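6-phosphogluconate dehydrogenase, NAD-binding (Mycolicibacterium smegmatis MC2 155, PDB 6SMT) reduces imines with S-enantioselectivity, drawing on bound NADPH held in a Rossmann-type nucleotide-binding domain. Local coordinates at residues A28-G33 and Q47-R52; T35-N40 and A65-A70. One frame throughout, in Å; residues are numbered along the deposited sequence. Where two conformers were deposited one is given.

Overall arrangement
Both contacts belong to the Rossmann-type NADPH-binding domain, their centres about 12 Å apart and on the same side of the chain's centre. Along the chain their segments alternate: helix 20-31, strand 35-39, helix 47-51, then the turn after helix 60-65 that leads into strand 69-72. Contact 1 joins two helices lying on one face of strand 35-39, and contact 2 joins the other face of that strand to the 65-70 turn. Val36 and Val38 link the two, since Leu29 and Leu30 pack on Val36 while Leu49 meets Val38. Strand 35-39 is thus layered on both faces, and it leads directly to Asn40, which binds the cofactor's adenosine ribose and the 2'-phosphate it carries.

Contact 1: A28-G33 and Q47-R52; sequences ALLDAG and QALRDR
Arg52 reaches over Leu30 to Asp31, linking helix 47-51 to helix 20-31. Starting at its root, CB of Arg52 lies 3.9 Å from Leu30 CD1, a plain apolar touch. CG stands anti to the carbonyl carbon (chi1 -61°), CD continues the extended run, and the chain then bends at chi3 (64°), which turns the guanidinium toward Asp31. NE gives its hydrogen to water 1 at 2.7 Å, the water lying in the guanidinium plane at its edge. That same water donates to Asp31 OD1. Farther out, NH2 of Arg52 makes a weak, long salt bridge to Asp31 OD1 at 3.4 Å, with the carboxylate and guanidinium planes 57° apart. Arg52 was modelled in two conformers, and this polar link holds for the one described. Beneath it, Leu30 CD1 also rests 3.9 Å from the carbonyl O of Leu49. Leu49 itself packs on Gln23, Ser26 and Arg27 of helix 20-31, and only its outer methyl CD2 comes near Leu30. Both polar routes converge on one carboxylate oxygen: the water carries the short link, while the direct salt bridge is long and weak, at an exposed edge beside Leu30.

Contact 2: T35-N40 and A65-A70; sequences TVTVWN and AASDLA. With NDP (NADPH dihydro-nicotinamide-adenine-dinucleotide phosphate), chain L.
Thr37 and Ala66 make the closest approach between strand 35-39 and the turn that follows helix 60-65. The methyl CB of Ala66 sits 3.8 Å from Thr37 OG1 and 4.1 Å from Thr37 CG2, the latter pair apolar, so it touches both branches of the threonine. With chi1 at -61°, Thr37 OG1 lies beside its backbone nitrogen, where it meets both that methyl and water 2.

The polar link runs through water. Thr37 OG1 and Ser67 OG are 4.2 Å apart, and water 2 joins them, 2.8 Å from Thr37 OG1 and 2.7 Å from Ser67 OG. The water also donates to the carbonyl O of Thr35, two residues back along the strand, giving it three protein partners. Ser67 OG is further hydrogen-bonded to Thr14 OG1 on strand 12-16.

That strand lies between 35-39 and 69-72 in the parallel part of the Rossmann sheet and forms backbone hydrogen bonds with Thr35 and Thr37; residues 66-67, just before 69-72, come over it to meet Thr37.

Ligand bonds gather at the other end, where Asn40 follows strand 35-39, a usual place for a Rossmann domain to recognise the adenosine ribose. NADPH O3B donates to Asn40 OD1 at 2.7 Å, and Asn40 ND2 gives a nearly straight bond (166°) to O3X of the 2'-phosphate at 2.9 Å. With CG anti to the backbone nitrogen (chi1 -170°), the amide spans ribose and phosphate; the amide N of Leu18 and the carbonyl O of Thr42 bond to OD1 and ND2 respectively and fix which way round it lies.

Contact 1: A28-G33 and Q47-R52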
loop_
_atom_site.group_PDB
_atom_site.type_symbol
_atom_site.label_atom_id
_atom_site.label_comp_id
_atom_site.label_asym_id
_atom_site.label_seq_id
_atom_site.Cartn_x
_atom_site.Cartn_y
_atom_site.Cartn_z
ATOM N N ALA B 28 25.203 13.609 2.556
ATOM C CA ALA B 28 24.397 14.825 2.733
ATOM C C ALA B 28 25.106 15.756 3.720
ATOM O O ALA B 28 25.029 17.022 3.522
ATOM C CB ALA B 28 23.003 14.468 3.219
ATOM N N LEU B 29 25.673 15.252 4.813
ATOM C CA LEU B 29 26.328 16.082 5.823
ATOM C C LEU B 29 27.591 16.686 5.180
ATOM O O LEU B 29 27.842 17.902 5.427
ATOM C CB LEU B 29 26.679 15.246 7.038
ATOM C CG LEU B 29 25.460 14.724 7.804
ATOM C CD1 LEU B 29 25.898 13.588 8.699
ATOM C CD2 LEU B 29 24.744 15.863 8.537
ATOM N N LEU B 30 28.296 15.926 4.360
ATOM C CA LEU B 30 29.490 16.512 3.693
ATOM C C LEU B 30 29.062 17.569 2.701
ATOM O O LEU B 30 29.758 18.650 2.598
ATOM C CB LEU B 30 30.276 15.418 2.986
ATOM C CG LEU B 30 31.092 14.495 3.860
ATOM C CD1 LEU B 30 31.510 13.273 3.022
ATOM C CD2 LEU B 30 32.325 15.191 4.400
ATOM N N ASP B 31 28.004 17.320 1.965
ATOM C CA ASP B 31 27.573 18.296 0.955
ATOM C C ASP B 31 27.143 19.579 1.638
ATOM O O ASP B 31 27.338 20.643 0.949
ATOM C CB ASP B 31 26.404 17.726 0.180
ATOM C CG ASP B 31 26.692 16.639 -0.770
ATOM O OD1 ASP B 31 27.879 16.353 -1.080
ATOM O OD2 ASP B 31 25.671 16.031 -1.290
ATOM N N ALA B 32 26.710 19.586 2.896
ATOM C CA ALA B 32 26.244 20.750 3.705
ATOM C C ALA B 32 27.449 21.527 4.252
ATOM O O ALA B 32 27.231 22.532 4.986
ATOM C CB ALA B 32 25.320 20.345 4.823
ATOM N N GLY B 33 28.638 20.965 4.120
ATOM C CA GLY B 33 29.860 21.621 4.690
ATOM C C GLY B 33 30.237 21.250 6.089
ATOM O O GLY B 33 31.061 21.921 6.787
ATOM N N GLN B 47 36.181 4.422 2.278
ATOM C CA GLN B 47 37.129 5.079 1.309
ATOM C C GLN B 47 36.399 6.096 0.439
ATOM O O GLN B 47 36.909 7.234 0.254
ATOM C CB GLN B 47 37.830 4.062 0.418
ATOM C CG GLN B 47 38.774 4.738 -0.599
ATOM C CD GLN B 47 39.808 5.609 0.084
ATOM O OE1 GLN B 47 40.461 5.188 1.045
ATOM N NE2 GLN B 47 39.955 6.854 -0.375
ATOM N N ALA B 48 35.235 5.779 -0.111
ATOM C CA ALA B 48 34.608 6.711 -1.054
ATOM C C ALA B 48 34.200 7.989 -0.280
ATOM O O ALA B 48 34.245 9.072 -0.859
ATOM C CB ALA B 48 33.404 6.072 -1.693
ATOM N N LEU B 49 33.829 7.896 0.977
ATOM C CA LEU B 49 33.502 9.103 1.744
ATOM C C LEU B 49 34.754 9.912 2.094
ATOM O O LEU B 49 34.638 11.139 2.167
ATOM C CB LEU B 49 32.751 8.689 3.019
ATOM C CG LEU B 49 31.371 8.115 2.668
ATOM C CD1 LEU B 49 30.725 7.447 3.871
ATOM C CD2 LEU B 49 30.447 9.200 2.172
ATOM N N ARG B 50 35.861 9.251 2.348
ATOM C CA ARG B 50 37.140 10.004 2.583
ATOM C C ARG B 50 37.478 10.847 1.353
ATOM O O ARG B 50 37.825 12.021 1.490
ATOM C CB ARG B 50 38.298 9.042 2.903
ATOM C CG ARG B 50 38.243 8.484 4.317
ATOM C CD ARG B 50 39.623 8.115 4.915
ATOM N NE ARG B 50 40.040 6.984 4.118
ATOM C CZ ARG B 50 39.852 5.698 4.417
ATOM N NH1 ARG B 50 39.344 5.300 5.572
ATOM N NH2 ARG B 50 40.251 4.789 3.545
ATOM N N ASP B 51 37.278 10.311 0.162
ATOM C CA ASP B 51 37.487 11.081 -1.081
ATOM C C ASP B 51 36.577 12.291 -1.197
ATOM O O ASP B 51 36.973 13.301 -1.814
ATOM C CB ASP B 51 37.321 10.198 -2.280
ATOM C CG ASP B 51 38.340 9.053 -2.381
ATOM O OD1 ASP B 51 39.409 9.007 -1.599
ATOM O OD2 ASP B 51 38.037 8.204 -3.231
ATOM N N ARG B 52 35.383 12.217 -0.612
ATOM C CA ARG B 52 34.409 13.329 -0.631
ATOM C C ARG B 52 34.701 14.323 0.498
ATOM O O ARG B 52 33.961 15.286 0.568
ATOM C CB ARG B 52 32.973 12.781 -0.547
ATOM C CG ARG B 52 32.637 11.871 -1.719
ATOM C CD ARG B 52 31.206 11.335 -1.769
ATOM N NE ARG B 52 30.233 12.410 -1.942
ATOM C CZ ARG B 52 29.661 12.753 -3.101
ATOM N NH1 ARG B 52 29.999 12.122 -4.206
ATOM N NH2 ARG B 52 28.779 13.741 -3.127
HETATM O O HOH W 1 29.666 14.475 -0.330
#

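Contact 2: T35-N40 and A65-A70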
loop_
_atom_site.group_PDB
_atom_site.type_symbol
_atom_site.label_atom_id
_atom_site.label_comp_id
_atom_site.label_asym_id
_atom_site.label_seq_id
_atom_site.Cartn_x
_atom_site.Cartn_y
_atom_site.Cartn_z
ATOM N N THR B 35 31.890 18.985 9.185
ATOM C CA THR B 35 33.088 18.208 9.444
ATOM C C THR B 35 32.630 16.827 9.867
ATOM O O THR B 35 32.182 16.690 11.024
ATOM C CB THR B 35 34.028 18.848 10.468
ATOM O OG1 THR B 35 34.369 20.130 9.932
ATOM C CG2 THR B 35 35.229 18.003 10.738
ATOM N N VAL B 36 32.755 15.877 8.949
ATOM C CA VAL B 36 32.164 14.539 9.099
ATOM C C VAL B 36 33.248 13.556 9.373
ATOM O O VAL B 36 34.177 13.459 8.551
ATOM C CB VAL B 36 31.285 14.169 7.902
ATOM C CG1 VAL B 36 30.647 12.831 8.112
ATOM C CG2 VAL B 36 30.223 15.259 7.661
ATOM N N THR B 37 33.085 12.785 10.445
ATOM C CA THR B 37 33.931 11.617 10.715
ATOM C C THR B 37 33.079 10.390 10.510
ATOM O O THR B 37 31.961 10.336 11.040
ATOM C CB THR B 37 34.522 11.696 12.124
ATOM O OG1 THR B 37 35.331 12.878 12.237
ATOM C CG2 THR B 37 35.317 10.482 12.541
ATOM N N VAL B 38 33.651 9.350 9.934
ATOM C CA VAL B 38 32.899 8.105 9.671
ATOM C C VAL B 38 33.590 6.927 10.285
ATOM O O VAL B 38 34.826 6.903 10.428
ATOM C CB VAL B 38 32.591 7.903 8.200
ATOM C CG1 VAL B 38 31.847 9.049 7.644
ATOM C CG2 VAL B 38 33.848 7.699 7.345
ATOM N N TRP B 39 32.828 5.903 10.631
ATOM C CA TRP B 39 33.293 4.604 11.162
ATOM C C TRP B 39 32.370 3.524 10.676
ATOM O O TRP B 39 31.130 3.765 10.590
ATOM C CB TRP B 39 33.426 4.599 12.672
ATOM C CG TRP B 39 33.828 3.253 13.208
ATOM C CD1 TRP B 39 35.117 2.792 13.438
ATOM C CD2 TRP B 39 32.984 2.155 13.524
ATOM N NE1 TRP B 39 35.083 1.468 13.829
ATOM C CE2 TRP B 39 33.771 1.046 13.936
ATOM C CE3 TRP B 39 31.590 1.994 13.514
ATOM C CZ2 TRP B 39 33.217 -0.177 14.326
ATOM C CZ3 TRP B 39 31.067 0.771 13.826
ATOM C CH2 TRP B 39 31.852 -0.293 14.278
ATOM N N ASN B 40 32.901 2.364 10.309
ATOM C CA ASN B 40 32.104 1.161 10.010
ATOM C C ASN B 40 32.849 -0.044 10.537
ATOM O O ASN B 40 34.116 -0.041 10.439
ATOM C CB ASN B 40 31.806 1.132 8.549
ATOM C CG ASN B 40 30.808 0.081 8.181
ATOM O OD1 ASN B 40 29.649 0.199 8.649
ATOM N ND2 ASN B 40 31.132 -0.833 7.299
ATOM N N ALA B 65 34.444 10.357 19.857
ATOM C CA ALA B 65 35.205 11.456 20.494
ATOM C C ALA B 65 35.559 12.566 19.542
ATOM O O ALA B 65 35.873 13.687 20.025
ATOM C CB ALA B 65 36.474 10.872 21.114
ATOM N N ALA B 66 35.489 12.363 18.222
ATOM C CA ALA B 66 35.850 13.370 17.222
ATOM C C ALA B 66 34.807 14.481 17.102
ATOM O O ALA B 66 35.110 15.545 16.545
ATOM C CB ALA B 66 36.077 12.718 15.924
ATOM N N SER B 67 33.560 14.248 17.539
ATOM C CA SER B 67 32.443 15.122 17.212
ATOM C C SER B 67 31.504 15.448 18.374
ATOM O O SER B 67 31.394 14.682 19.317
ATOM C CB SER B 67 31.611 14.503 16.077
ATOM O OG SER B 67 32.413 14.106 14.953
ATOM N N ASP B 68 30.747 16.488 18.206
ATOM C CA ASP B 68 29.729 16.867 19.217
ATOM C C ASP B 68 28.485 15.991 19.084
ATOM O O ASP B 68 27.813 15.785 20.103
ATOM C CB ASP B 68 29.332 18.317 19.058
ATOM C CG ASP B 68 30.470 19.290 19.359
ATOM O OD1 ASP B 68 31.346 18.909 20.136
ATOM O OD2 ASP B 68 30.372 20.391 18.865
ATOM N N LEU B 69 28.271 15.381 17.930
ATOM C CA LEU B 69 27.024 14.657 17.569
ATOM C C LEU B 69 27.401 13.411 16.852
ATOM O O LEU B 69 28.162 13.502 15.884
ATOM C CB LEU B 69 26.179 15.569 16.682
ATOM C CG LEU B 69 24.878 14.990 16.168
ATOM C CD1 LEU B 69 23.926 14.731 17.329
ATOM C CD2 LEU B 69 24.198 15.926 15.193
ATOM N N ALA B 70 26.876 12.270 17.262
ATOM C CA ALA B 70 27.121 10.969 16.661
ATOM C C ALA B 70 25.789 10.340 16.197
ATOM O O ALA B 70 24.874 10.307 17.015
ATOM C CB ALA B 70 27.823 9.999 17.549
HETATM P PA NDP L . 21.395 -2.316 7.106
HETATM O O1A NDP L . 20.105 -2.211 7.866
HETATM O O2A NDP L . 21.600 -3.424 6.120
HETATM O O5B NDP L . 22.590 -2.278 8.147
HETATM C C5B NDP L . 23.922 -2.380 7.611
HETATM C C4B NDP L . 24.860 -1.640 8.531
HETATM O O4B NDP L . 24.830 -2.210 9.870
HETATM C C3B NDP L . 26.327 -1.762 8.070
HETATM O O3B NDP L . 27.061 -0.602 8.414
HETATM C C2B NDP L . 26.788 -2.954 8.882
HETATM O O2B NDP L . 28.185 -3.097 9.118
HETATM C C1B NDP L . 26.153 -2.583 10.208
HETATM N N9A NDP L . 26.093 -3.673 11.175
HETATM C C8A NDP L . 25.326 -4.814 11.129
HETATM N N7A NDP L . 25.497 -5.583 12.179
HETATM C C5A NDP L . 26.437 -4.929 12.960
HETATM C C6A NDP L . 27.088 -5.242 14.181
HETATM N N6A NDP L . 26.798 -6.303 14.928
HETATM N N1A NDP L . 27.997 -4.355 14.640
HETATM C C2A NDP L . 28.269 -3.253 13.936
HETATM N N3A NDP L . 27.742 -2.869 12.768
HETATM C C4A NDP L . 26.848 -3.761 12.324
HETATM O O3 NDP L . 21.745 -0.983 6.288
HETATM P PN NDP L . 21.050 0.313 5.769
HETATM O O1N NDP L . 22.102 1.302 5.531
HETATM O O2N NDP L . 20.156 -0.038 4.633
HETATM O O5D NDP L . 20.063 0.778 6.950
HETATM C C5D NDP L . 20.582 1.245 8.189
HETATM C C4D NDP L . 19.391 1.538 9.069
HETATM O O4D NDP L . 18.636 2.609 8.445
HETATM C C3D NDP L . 18.414 0.378 9.304
HETATM O O3D NDP L . 17.959 0.305 10.649
HETATM C C2D NDP L . 17.262 0.723 8.378
HETATM O O2D NDP L . 15.990 0.206 8.758
HETATM C C1D NDP L . 17.261 2.230 8.356
HETATM N N1N NDP L . 16.714 2.813 7.115
HETATM C C2N NDP L . 17.215 2.443 5.895
HETATM C C3N NDP L . 16.676 2.896 4.739
HETATM C C7N NDP L . 17.191 2.503 3.412
HETATM O O7N NDP L . 16.567 2.957 2.427
HETATM N N7N NDP L . 18.266 1.746 3.268
HETATM C C4N NDP L . 15.520 3.770 4.766
HETATM C C5N NDP L . 15.068 4.181 6.079
HETATM C C6N NDP L . 15.657 3.755 7.174
HETATM P P2B NDP L . 29.063 -3.786 7.934
HETATM O O1X NDP L . 30.413 -4.095 8.647
HETATM O O2X NDP L . 28.339 -5.074 7.552
HETATM O O3X NDP L . 29.180 -2.876 6.778
HETATM O O HOH W 2 33.826 15.146 12.901
#